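Local coordinates for Thiol:disulfide interchange protein DsbC (Haemophilus influenzae, PDB 1T3B) that probably catalyses the formation and isomerisation of disulfide bonds in periplasmic proteins through a redox-active cysteine pair, at residues K75-V80 against K168-L173; I79-K84 against A148-E153; C101-Q106 against G194-P199; A126-Q131 against K162-V167. All blocks are in the same frame, centred on the assembly; numbering follows the deposited sequence.

Contact 1 (K75-V80 against K168-L173)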
loop_
_atom_site.group_PDB
_atom_site.type_symbol
_atom_site.label_atom_id
_atom_site.label_comp_id
_atom_site.label_asym_id
_atom_site.label_seq_id
_atom_site.Cartn_x
_atom_site.Cartn_y
_atom_site.Cartn_z
ATOM N N LYS A 75 20.922 1.118 21.077
ATOM C CA LYS A 75 21.823 2.034 21.752
ATOM C C LYS A 75 23.230 1.484 22.046
ATOM O O LYS A 75 24.223 2.127 21.722
ATOM C CB LYS A 75 21.132 2.498 23.043
ATOM C CG LYS A 75 21.992 3.246 24.045
ATOM C CD LYS A 75 21.191 3.544 25.319
ATOM C CE LYS A 75 22.097 4.055 26.434
ATOM N NZ LYS A 75 21.338 4.341 27.678
ATOM N N ASP A 76 23.319 0.296 22.639
ATOM C CA ASP A 76 24.618 -0.296 22.983
ATOM C C ASP A 76 25.399 -0.906 21.825
ATOM O O ASP A 76 26.340 -1.670 22.040
ATOM C CB ASP A 76 24.448 -1.364 24.071
ATOM C CG ASP A 76 23.821 -0.813 25.338
ATOM O OD1 ASP A 76 24.154 0.331 25.721
ATOM O OD2 ASP A 76 23.005 -1.526 25.957
ATOM N N GLU A 77 25.001 -0.578 20.601
ATOM C CA GLU A 77 25.655 -1.090 19.401
ATOM C C GLU A 77 26.097 0.097 18.573
ATOM O O GLU A 77 26.912 -0.015 17.654
ATOM C CB GLU A 77 24.684 -1.967 18.614
ATOM C CG GLU A 77 24.495 -3.334 19.237
ATOM C CD GLU A 77 23.391 -4.139 18.594
ATOM O OE1 GLU A 77 23.323 -4.178 17.354
ATOM O OE2 GLU A 77 22.595 -4.748 19.335
ATOM N N MET A 78 25.543 1.245 18.938
ATOM C CA MET A 78 25.840 2.498 18.282
ATOM C C MET A 78 27.202 2.987 18.722
ATOM O O MET A 78 27.600 2.769 19.857
ATOM C CB MET A 78 24.773 3.529 18.643
ATOM C CG MET A 78 23.423 3.207 18.042
ATOM S SD MET A 78 22.093 4.186 18.734
ATOM C CE MET A 78 20.767 3.062 18.528
ATOM N N ILE A 79 27.919 3.632 17.809
ATOM C CA ILE A 79 29.228 4.175 18.114
ATOM C C ILE A 79 29.008 5.653 18.414
ATOM O O ILE A 79 28.989 6.477 17.518
ATOM C CB ILE A 79 30.178 3.976 16.933
ATOM C CG1 ILE A 79 30.245 2.480 16.595
ATOM C CG2 ILE A 79 31.552 4.523 17.288
ATOM C CD1 ILE A 79 31.376 2.072 15.674
ATOM N N VAL A 80 28.841 5.970 19.695
ATOM C CA VAL A 80 28.547 7.326 20.150
ATOM C C VAL A 80 29.694 8.317 20.305
ATOM O O VAL A 80 30.795 7.961 20.696
ATOM C CB VAL A 80 27.793 7.281 21.498
ATOM C CG1 VAL A 80 27.119 8.607 21.774
ATOM C CG2 VAL A 80 26.797 6.156 21.488
ATOM N N LYS A 168 24.245 -6.090 9.721
ATOM C CA LYS A 168 23.087 -6.563 8.984
ATOM C C LYS A 168 21.824 -6.087 9.684
ATOM O O LYS A 168 20.917 -5.553 9.046
ATOM C CB LYS A 168 23.115 -8.086 8.903
ATOM C CG LYS A 168 22.120 -8.702 7.939
ATOM C CD LYS A 168 22.396 -10.200 7.768
ATOM C CE LYS A 168 21.278 -10.876 7.010
ATOM N NZ LYS A 168 19.953 -10.647 7.668
ATOM N N LYS A 169 21.770 -6.259 10.998
ATOM C CA LYS A 169 20.599 -5.822 11.745
ATOM C C LYS A 169 20.423 -4.311 11.600
ATOM O O LYS A 169 19.307 -3.818 11.496
ATOM C CB LYS A 169 20.722 -6.215 13.220
ATOM C CG LYS A 169 19.543 -5.773 14.083
ATOM C CD LYS A 169 19.574 -6.440 15.448
ATOM C CE LYS A 169 20.806 -6.049 16.256
ATOM N NZ LYS A 169 20.901 -6.840 17.524
ATOM N N HIS A 170 21.530 -3.578 11.579
ATOM C CA HIS A 170 21.474 -2.127 11.423
ATOM C C HIS A 170 21.011 -1.773 10.021
ATOM O O HIS A 170 20.281 -0.811 9.813
ATOM C CB HIS A 170 22.852 -1.505 11.665
ATOM C CG HIS A 170 23.295 -1.553 13.093
ATOM N ND1 HIS A 170 24.544 -1.136 13.500
ATOM C CD2 HIS A 170 22.646 -1.947 14.214
ATOM C CE1 HIS A 170 24.644 -1.269 14.810
ATOM N NE2 HIS A 170 23.505 -1.759 15.269
ATOM N N TYR A 171 21.453 -2.562 9.057
ATOM C CA TYR A 171 21.090 -2.349 7.670
ATOM C C TYR A 171 19.581 -2.476 7.477
ATOM O O TYR A 171 18.911 -1.561 7.020
ATOM C CB TYR A 171 21.793 -3.383 6.819
ATOM C CG TYR A 171 21.590 -3.171 5.357
ATOM C CD1 TYR A 171 22.468 -2.383 4.628
ATOM C CD2 TYR A 171 20.520 -3.763 4.694
ATOM C CE1 TYR A 171 22.287 -2.192 3.265
ATOM C CE2 TYR A 171 20.328 -3.580 3.336
ATOM C CZ TYR A 171 21.213 -2.794 2.624
ATOM O OH TYR A 171 21.029 -2.607 1.276
ATOM N N GLU A 172 19.059 -3.638 7.828
ATOM C CA GLU A 172 17.644 -3.910 7.707
ATOM C C GLU A 172 16.779 -2.868 8.404
ATOM O O GLU A 172 15.716 -2.525 7.904
ATOM C CB GLU A 172 17.369 -5.313 8.240
ATOM C CG GLU A 172 18.247 -6.361 7.566
ATOM C CD GLU A 172 18.101 -7.728 8.181
ATOM O OE1 GLU A 172 18.023 -7.811 9.426
ATOM O OE2 GLU A 172 18.081 -8.724 7.427
ATOM N N LEU A 173 17.221 -2.358 9.548
ATOM C CA LEU A 173 16.454 -1.333 10.264
ATOM C C LEU A 173 16.475 -0.034 9.487
ATOM O O LEU A 173 15.549 0.769 9.578
ATOM C CB LEU A 173 17.026 -1.070 11.664
ATOM C CG LEU A 173 16.561 0.217 12.372
ATOM C CD1 LEU A 173 15.117 0.070 12.815
ATOM C CD2 LEU A 173 17.442 0.516 13.576
#
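Two consecutive residues of helix 166-177, K169 and H170, hold the carboxylate of E77, which sits in the turn just ahead of strand 79-81. The helical segment starts with K168, whose own charge is engaged along the helix: its NZ makes a salt bridge to E172 OE2 one turn later, at 2.7 Å, while its side chain touches M128. K169 leaves the helix with CG anti to the backbone N (chi1 179°) and bends at chi3; its side chain and that of E77 cross at about a right angle. Its NZ forms a salt bridge to E77 OE2 at 3.2 Å, using the syn lone pair of that oxygen. The site lies in the thioredoxin-fold domain, where strand 79-81 forms one margin of the mixed sheet within the chain and helix 166-177 follows the helical insertion of the fold. H170, buried, comes next. Its NE2 donates a weak, bent bond to E77 OE1 (3.2 Å, 128° at the hydrogen), and the ring and carboxylate planes are only 17° apart. E77 CB also lies at the edge of the imidazole, in its plane, 3.6 Å from NE2. On the other nitrogen, ND1 accepts the backbone N-H of A122, at the end of strand 116-122, and this second bond helps to fix the rotation of the ring; W140 meets the same ring steeply. Y171, by contrast, turns to stack on F123, and L173 packs on Y74 and L71, beside which M78 also lies.

Contact 2 (I79-K84 against A148-E153)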
loop_
_atom_site.group_PDB
_atom_site.type_symbol
_atom_site.label_atom_id
_atom_site.label_comp_id
_atom_site.label_asym_id
_atom_site.label_seq_id
_atom_site.Cartn_x
_atom_site.Cartn_y
_atom_site.Cartn_z
ATOM N N ILE A 79 27.919 3.632 17.809
ATOM C CA ILE A 79 29.228 4.175 18.114
ATOM C C ILE A 79 29.008 5.653 18.414
ATOM O O ILE A 79 28.989 6.477 17.518
ATOM C CB ILE A 79 30.178 3.976 16.933
ATOM C CG1 ILE A 79 30.245 2.480 16.595
ATOM C CG2 ILE A 79 31.552 4.523 17.288
ATOM C CD1 ILE A 79 31.376 2.072 15.674
ATOM N N VAL A 80 28.841 5.970 19.695
ATOM C CA VAL A 80 28.547 7.326 20.150
ATOM C C VAL A 80 29.694 8.317 20.305
ATOM O O VAL A 80 30.795 7.961 20.696
ATOM C CB VAL A 80 27.793 7.281 21.498
ATOM C CG1 VAL A 80 27.119 8.607 21.774
ATOM C CG2 VAL A 80 26.797 6.156 21.488
ATOM N N TYR A 81 29.389 9.574 20.012
ATOM C CA TYR A 81 30.313 10.688 20.115
ATOM C C TYR A 81 29.532 11.796 20.832
ATOM O O TYR A 81 29.156 12.785 20.210
ATOM C CB TYR A 81 30.713 11.178 18.718
ATOM C CG TYR A 81 31.611 10.242 17.953
ATOM C CD1 TYR A 81 32.990 10.348 18.043
ATOM C CD2 TYR A 81 31.084 9.240 17.153
ATOM C CE1 TYR A 81 33.820 9.483 17.359
ATOM C CE2 TYR A 81 31.907 8.370 16.466
ATOM C CZ TYR A 81 33.276 8.497 16.573
ATOM O OH TYR A 81 34.104 7.635 15.891
ATOM N N PRO A 82 29.296 11.652 22.150
ATOM C CA PRO A 82 28.556 12.610 22.984
ATOM C C PRO A 82 29.072 14.037 22.887
ATOM O O PRO A 82 30.199 14.262 22.458
ATOM C CB PRO A 82 28.726 12.052 24.394
ATOM C CG PRO A 82 29.051 10.596 24.178
ATOM C CD PRO A 82 29.966 10.654 22.999
ATOM N N ALA A 83 28.254 15.000 23.293
ATOM C CA ALA A 83 28.666 16.399 23.253
ATOM C C ALA A 83 28.724 16.947 24.673
ATOM O O ALA A 83 27.951 16.501 25.524
ATOM C CB ALA A 83 27.687 17.209 22.425
ATOM N N LYS A 84 29.635 17.899 24.919
ATOM C CA LYS A 84 29.795 18.527 26.244
ATOM C C LYS A 84 28.508 18.232 26.994
ATOM O O LYS A 84 28.493 17.437 27.938
ATOM C CB LYS A 84 29.989 20.027 26.092
ATOM N N ALA A 148 38.283 2.061 16.652
ATOM C CA ALA A 148 38.210 1.288 15.423
ATOM C C ALA A 148 37.676 2.121 14.276
ATOM O O ALA A 148 38.236 2.104 13.180
ATOM C CB ALA A 148 37.334 0.080 15.629
ATOM N N LEU A 149 36.593 2.848 14.544
ATOM C CA LEU A 149 35.957 3.699 13.550
ATOM C C LEU A 149 36.799 4.921 13.244
ATOM O O LEU A 149 36.974 5.270 12.078
ATOM C CB LEU A 149 34.563 4.152 14.017
ATOM C CG LEU A 149 33.814 5.095 13.054
ATOM C CD1 LEU A 149 33.540 4.323 11.771
ATOM C CD2 LEU A 149 32.510 5.625 13.668
ATOM N N ASN A 150 37.307 5.579 14.280
ATOM C CA ASN A 150 38.129 6.754 14.048
ATOM C C ASN A 150 39.258 6.396 13.097
ATOM O O ASN A 150 39.570 7.160 12.178
ATOM C CB ASN A 150 38.686 7.316 15.357
ATOM C CG ASN A 150 37.643 8.076 16.161
ATOM O OD1 ASN A 150 36.657 8.577 15.620
ATOM N ND2 ASN A 150 37.865 8.181 17.457
ATOM N N GLU A 151 39.841 5.215 13.298
ATOM C CA GLU A 151 40.933 4.738 12.455
ATOM C C GLU A 151 40.503 4.336 11.050
ATOM O O GLU A 151 41.219 4.573 10.086
ATOM C CB GLU A 151 41.648 3.585 13.143
ATOM C CG GLU A 151 42.530 4.059 14.290
ATOM C CD GLU A 151 43.730 4.865 13.809
ATOM O OE1 GLU A 151 44.630 4.273 13.176
ATOM O OE2 GLU A 151 43.773 6.091 14.061
ATOM N N ALA A 152 39.339 3.719 10.929
ATOM C CA ALA A 152 38.835 3.344 9.620
ATOM C C ALA A 152 38.654 4.614 8.788
ATOM O O ALA A 152 38.917 4.639 7.581
ATOM C CB ALA A 152 37.507 2.631 9.757
ATOM N N GLU A 153 38.212 5.683 9.439
ATOM C CA GLU A 153 37.994 6.938 8.734
ATOM C C GLU A 153 39.289 7.612 8.329
ATOM O O GLU A 153 39.317 8.440 7.425
ATOM C CB GLU A 153 37.168 7.881 9.594
ATOM C CG GLU A 153 35.747 7.436 9.757
ATOM C CD GLU A 153 34.989 7.404 8.432
ATOM O OE1 GLU A 153 35.001 8.416 7.706
ATOM O OE2 GLU A 153 34.371 6.368 8.112
#
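Y81, on strand 79-81, reaches helix 145-153 with the far end of its ring and there touches both L149 and N150. The strand forms one margin, within the chain, of the mixed sheet of the thioredoxin fold, and the helix belongs to the helical insertion carried by DsbC-type thioredoxin domains; their local axes pass 10.7 Å apart at 85°. The polar link is a hydrogen bond from Y81 OH to N150 OD1, 2.7 Å long, with the hydroxyl standing 51° out of the amide's carbonyl plane and not on a lone pair. Tyrosine and asparagine come from opposite directions, and the ring and amide planes are turned 50° from each other. Next to this bond, L149 puts CD2 at the edge of the phenol, in the ring plane, 3.4 Å from Y81 OH and 4.0 Å from Y81 CE2. The same methyl meets I79 CG2 at 3.9 Å, and thus touches both strand residues that point toward the helix.

Further out, Y120 packs steeply against Y81, while I139 and W140 of helix 131-141 pack on L149 and I79 respectively. The strand is held to the sheet by backbone bonds of I79 with Y120 and of Y81 with V118. The Y81 hydroxyl has a second hydrogen-bond partner in H105 NE2 on helix 99-105, and the tyrosine and imidazole rings meet nearly at right angles.

Contact 3 (C101-Q106 against G194-P199)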
loop_
_atom_site.group_PDB
_atom_site.type_symbol
_atom_site.label_atom_id
_atom_site.label_comp_id
_atom_site.label_asym_id
_atom_site.label_seq_id
_atom_site.Cartn_x
_atom_site.Cartn_y
_atom_site.Cartn_z
ATOM N N CYS A 101 29.869 10.782 4.438
ATOM C CA CYS A 101 29.796 10.195 5.763
ATOM C C CYS A 101 31.139 10.594 6.352
ATOM O O CYS A 101 31.246 10.987 7.512
ATOM C CB CYS A 101 29.707 8.675 5.687
ATOM S SG CYS A 101 28.352 8.074 4.645
ATOM N N HIS A 102 32.173 10.495 5.528
ATOM C CA HIS A 102 33.492 10.851 5.979
ATOM C C HIS A 102 33.510 12.291 6.463
ATOM O O HIS A 102 33.882 12.568 7.602
ATOM C CB HIS A 102 34.506 10.676 4.857
ATOM C CG HIS A 102 35.858 11.211 5.196
ATOM N ND1 HIS A 102 36.699 10.590 6.095
ATOM C CD2 HIS A 102 36.493 12.342 4.807
ATOM C CE1 HIS A 102 37.794 11.314 6.243
ATOM N NE2 HIS A 102 37.695 12.383 5.474
ATOM N N LEU A 103 33.100 13.200 5.581
ATOM C CA LEU A 103 33.058 14.629 5.873
ATOM C C LEU A 103 32.288 14.902 7.157
ATOM O O LEU A 103 32.755 15.631 8.022
ATOM C CB LEU A 103 32.406 15.379 4.709
ATOM C CG LEU A 103 32.438 16.909 4.774
ATOM C CD1 LEU A 103 33.884 17.366 4.732
ATOM C CD2 LEU A 103 31.652 17.509 3.610
ATOM N N LEU A 104 31.106 14.314 7.275
ATOM C CA LEU A 104 30.299 14.482 8.471
ATOM C C LEU A 104 31.126 14.099 9.697
ATOM O O LEU A 104 31.085 14.757 10.728
ATOM C CB LEU A 104 29.034 13.620 8.350
ATOM C CG LEU A 104 28.280 12.926 9.495
ATOM C CD1 LEU A 104 28.310 13.704 10.790
ATOM C CD2 LEU A 104 26.846 12.743 9.038
ATOM N N HIS A 105 31.906 13.040 9.562
ATOM C CA HIS A 105 32.732 12.558 10.652
ATOM C C HIS A 105 33.827 13.552 11.037
ATOM O O HIS A 105 34.118 13.745 12.220
ATOM C CB HIS A 105 33.353 11.219 10.266
ATOM C CG HIS A 105 33.875 10.442 11.431
ATOM N ND1 HIS A 105 35.023 10.792 12.109
ATOM C CD2 HIS A 105 33.386 9.348 12.061
ATOM C CE1 HIS A 105 35.217 9.948 13.103
ATOM N NE2 HIS A 105 34.238 9.063 13.096
ATOM N N GLN A 106 34.431 14.187 10.040
ATOM C CA GLN A 106 35.484 15.153 10.307
ATOM C C GLN A 106 34.973 16.357 11.069
ATOM O O GLN A 106 35.735 17.255 11.381
ATOM C CB GLN A 106 36.111 15.636 9.006
ATOM C CG GLN A 106 36.951 14.601 8.303
ATOM C CD GLN A 106 37.707 15.181 7.128
ATOM O OE1 GLN A 106 37.110 15.648 6.165
ATOM N NE2 GLN A 106 39.031 15.159 7.207
ATOM N N GLY A 194 17.398 12.254 6.241
ATOM C CA GLY A 194 18.368 11.505 5.458
ATOM C C GLY A 194 19.121 12.307 4.412
ATOM O O GLY A 194 18.521 12.843 3.479
ATOM N N GLY A 195 20.438 12.379 4.568
ATOM C CA GLY A 195 21.272 13.114 3.638
ATOM C C GLY A 195 22.275 13.913 4.433
ATOM O O GLY A 195 22.059 14.164 5.604
ATOM N N TYR A 196 23.378 14.317 3.827
ATOM C CA TYR A 196 24.351 15.089 4.574
ATOM C C TYR A 196 23.812 16.464 4.906
ATOM O O TYR A 196 23.074 17.064 4.124
ATOM C CB TYR A 196 25.647 15.237 3.783
ATOM C CG TYR A 196 26.661 16.161 4.429
ATOM C CD1 TYR A 196 27.108 15.946 5.734
ATOM C CD2 TYR A 196 27.194 17.237 3.723
ATOM C CE1 TYR A 196 28.064 16.781 6.317
ATOM C CE2 TYR A 196 28.147 18.075 4.295
ATOM C CZ TYR A 196 28.581 17.845 5.590
ATOM O OH TYR A 196 29.538 18.673 6.147
ATOM N N LEU A 197 24.189 16.951 6.078
ATOM C CA LEU A 197 23.793 18.262 6.567
ATOM C C LEU A 197 24.908 18.758 7.463
ATOM O O LEU A 197 25.188 18.139 8.489
ATOM C CB LEU A 197 22.500 18.184 7.388
ATOM C CG LEU A 197 21.144 18.173 6.674
ATOM C CD1 LEU A 197 20.037 17.996 7.690
ATOM C CD2 LEU A 197 20.953 19.455 5.922
ATOM N N LYS A 198 25.545 19.862 7.070
ATOM C CA LYS A 198 26.624 20.449 7.855
ATOM C C LYS A 198 26.135 20.747 9.275
ATOM O O LYS A 198 24.929 20.801 9.527
ATOM C CB LYS A 198 27.156 21.710 7.156
ATOM C CG LYS A 198 26.093 22.708 6.715
ATOM C CD LYS A 198 26.606 23.675 5.640
ATOM C CE LYS A 198 27.688 24.609 6.168
ATOM N NZ LYS A 198 28.253 25.485 5.096
ATOM N N PRO A 199 27.064 20.922 10.226
ATOM C CA PRO A 199 26.687 21.201 11.614
ATOM C C PRO A 199 25.505 22.168 11.734
ATOM O O PRO A 199 24.386 21.747 12.029
ATOM C CB PRO A 199 27.971 21.771 12.211
ATOM C CG PRO A 199 29.022 21.053 11.463
ATOM C CD PRO A 199 28.514 21.082 10.042
#
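Y196 sets its ring against helix 99-105, touching L103 and L104 of the helix that begins at the redox-active C98-C101 disulfide. The cysteines form a CxxC motif at a helix start, as in thioredoxin-type oxidoreductases; Y196 comes from the loop between strand 184-186 and helix 199-208.

The contact between the two segments is apolar. L103 crosses the tyrosine at about a right angle, with CD2 3.6 Å from Y196 CE2 and a similar distance from the hydroxyl. L104 meets the ring at CE1: this atom of Y196 lies 3.9 Å from L104 CB and equally near its CA, so the backbone of the helix takes part as well as the side chain. Y196 reaches this site with CG anti to its backbone N (chi1 174°), which carries the ring away from its own loop backbone and toward the helix. Y111 of helix 108-113 packs against both Y196 and L104, and the ring of Y100 meets that of Y196 at a shallow angle. C101 itself points away from this loop and touches T182 and P183.

Polar partners are found just outside the segments. The Y196 hydroxyl is hydrogen-bonded to Q107 NE2, which holds the far end of the phenol in place, and L197 O accepts a bond from Y111 OH. Over one face of the Y196 ring, offset toward its rim, stands the backbone N of K198, 3.9 Å above the plane.

Contact 4 (A126-Q131 against K162-V167)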
loop_
_atom_site.group_PDB
_atom_site.type_symbol
_atom_site.label_atom_id
_atom_site.label_comp_id
_atom_site.label_asym_id
_atom_site.label_seq_id
_atom_site.Cartn_x
_atom_site.Cartn_y
_atom_site.Cartn_z
ATOM N N ALA A 126 26.656 -1.521 -0.455
ATOM C CA ALA A 126 26.930 -2.601 -1.402
ATOM C C ALA A 126 26.682 -3.969 -0.752
ATOM O O ALA A 126 27.500 -4.892 -0.864
ATOM C CB ALA A 126 28.378 -2.499 -1.909
ATOM N N GLY A 127 25.547 -4.089 -0.068
ATOM C CA GLY A 127 25.203 -5.335 0.593
ATOM C C GLY A 127 26.225 -5.838 1.601
ATOM O O GLY A 127 27.299 -5.257 1.759
ATOM N N MET A 128 25.887 -6.945 2.265
ATOM C CA MET A 128 26.739 -7.553 3.286
ATOM C C MET A 128 27.704 -8.552 2.674
ATOM O O MET A 128 28.220 -9.426 3.366
ATOM C CB MET A 128 25.885 -8.303 4.307
ATOM C CG MET A 128 24.539 -7.687 4.584
ATOM S SD MET A 128 24.672 -6.153 5.486
ATOM C CE MET A 128 25.390 -6.743 6.947
ATOM N N ASN A 129 27.958 -8.429 1.381
ATOM C CA ASN A 129 28.826 -9.396 0.751
ATOM C C ASN A 129 30.110 -8.871 0.146
ATOM O O ASN A 129 30.332 -9.001 -1.056
ATOM C CB ASN A 129 28.033 -10.172 -0.300
ATOM C CG ASN A 129 28.774 -11.390 -0.795
ATOM O OD1 ASN A 129 29.264 -12.194 -0.002
ATOM N ND2 ASN A 129 28.859 -11.540 -2.111
ATOM N N ASN A 130 30.967 -8.286 0.977
ATOM C CA ASN A 130 32.243 -7.780 0.497
ATOM C C ASN A 130 33.160 -7.345 1.620
ATOM O O ASN A 130 32.714 -7.105 2.739
ATOM C CB ASN A 130 32.040 -6.633 -0.497
ATOM C CG ASN A 130 31.256 -5.478 0.084
ATOM O OD1 ASN A 130 30.131 -5.639 0.564
ATOM N ND2 ASN A 130 31.848 -4.291 0.025
ATOM N N GLN A 131 34.450 -7.270 1.309
ATOM C CA GLN A 131 35.475 -6.890 2.264
ATOM C C GLN A 131 34.995 -5.728 3.139
ATOM O O GLN A 131 35.187 -5.717 4.359
ATOM C CB GLN A 131 36.729 -6.494 1.494
ATOM C CG GLN A 131 38.012 -6.483 2.311
ATOM C CD GLN A 131 39.189 -5.872 1.553
ATOM O OE1 GLN A 131 39.194 -4.673 1.235
ATOM N NE2 GLN A 131 40.191 -6.696 1.257
ATOM N N LYS A 162 35.245 -9.800 10.311
ATOM C CA LYS A 162 34.161 -10.653 10.784
ATOM C C LYS A 162 33.062 -10.804 9.739
ATOM O O LYS A 162 33.090 -10.165 8.690
ATOM C CB LYS A 162 33.563 -10.082 12.074
ATOM C CG LYS A 162 34.539 -9.958 13.241
ATOM C CD LYS A 162 33.851 -9.384 14.483
ATOM C CE LYS A 162 34.838 -9.064 15.619
ATOM N NZ LYS A 162 35.795 -7.950 15.301
ATOM N N THR A 163 32.089 -11.655 10.035
ATOM C CA THR A 163 30.978 -11.893 9.126
ATOM C C THR A 163 29.787 -11.031 9.516
ATOM O O THR A 163 29.345 -11.037 10.669
ATOM C CB THR A 163 30.554 -13.381 9.132
ATOM O OG1 THR A 163 31.570 -14.168 8.498
ATOM C CG2 THR A 163 29.239 -13.574 8.392
ATOM N N PRO A 164 29.252 -10.275 8.550
ATOM C CA PRO A 164 28.109 -9.386 8.738
ATOM C C PRO A 164 27.052 -10.014 9.633
ATOM O O PRO A 164 26.672 -11.167 9.443
ATOM C CB PRO A 164 27.631 -9.167 7.318
ATOM C CG PRO A 164 28.922 -9.133 6.565
ATOM C CD PRO A 164 29.640 -10.320 7.132
ATOM N N ASN A 165 26.594 -9.242 10.616
ATOM C CA ASN A 165 25.596 -9.701 11.565
ATOM C C ASN A 165 24.900 -8.523 12.218
ATOM O O ASN A 165 23.703 -8.324 12.036
ATOM C CB ASN A 165 26.253 -10.562 12.641
ATOM C CG ASN A 165 25.264 -11.036 13.705
ATOM O OD1 ASN A 165 25.649 -11.660 14.699
ATOM N ND2 ASN A 165 23.982 -10.740 13.501
ATOM N N ILE A 166 25.645 -7.747 12.992
ATOM C CA ILE A 166 25.072 -6.583 13.656
ATOM C C ILE A 166 24.910 -5.486 12.627
ATOM O O ILE A 166 23.987 -4.675 12.703
ATOM C CB ILE A 166 25.988 -6.076 14.796
ATOM C CG1 ILE A 166 26.020 -7.100 15.928
ATOM C CG2 ILE A 166 25.498 -4.737 15.324
ATOM C CD1 ILE A 166 26.909 -6.696 17.088
ATOM N N VAL A 167 25.831 -5.452 11.673
ATOM C CA VAL A 167 25.766 -4.456 10.622
ATOM C C VAL A 167 24.540 -4.799 9.795
ATOM O O VAL A 167 23.861 -3.918 9.265
ATOM C CB VAL A 167 27.036 -4.467 9.742
ATOM C CG1 VAL A 167 28.159 -3.745 10.457
ATOM C CG2 VAL A 167 27.450 -5.886 9.441
#
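M128 packs against P164 and V167, joining the two loops that bracket part of the helical insertion in the thioredoxin fold: the one after strand 116-122 and the one leading into helix 166-177. The contact is apolar, with no hydrogen bond between the segments. M128 carries most of it. Its chain is bent at both chi2 (-70°) and chi3 (-63°), a curl that sets the CE methyl against both proline and valine, modelled 3.3 Å from P164 CB and the same distance from V167 CG2; both are shorter than usual, and their exact lengths are doubtful at 2.50 Å resolution. M128 CB adds a second touch, 3.6 Å from P164 CB, so the base and the tip of the methionine both rest on the pyrrolidine ring. Methionine runs alongside each partner, the two chains pointing opposite ways. K134 of helix 131-141 also touches P164.

Polar interactions serve the entrance of the helix. N165 holds the N-cap position, but the first backbone N-H groups are met by E137 OE2 of helix 131-141, by a hydrogen bond at I166 and weak ones at N165 and V167; this carboxylate probably interacts favourably with the helix dipole.

Apart from these bonds, the backbone carbonyl of M128 approaches the proline ring, M128 O lying 3.3 Å from P164 CG.

In the fold
All four contacts belong to the thioredoxin-fold part of the chain, and contact 3 holds one cysteine of the redox-active disulfide. Contact 2 is its nearest companion, with centres about 13 Å apart; besides the tyrosine-histidine link, a probable hydrogen bond of 3.2 Å joins E153 OE1 to H102 ND1, connecting the helical insertion to the active-site helix. Contacts 1 and 2 share I79 and V80 but address successive helices, 166-177 and 145-153, with centres about 14 Å apart. Contact 4 adjoins contact 1 (centres about 13 Å) at the start of helix 166-177 and lies farthest from contact 3, about 23 Å between centres.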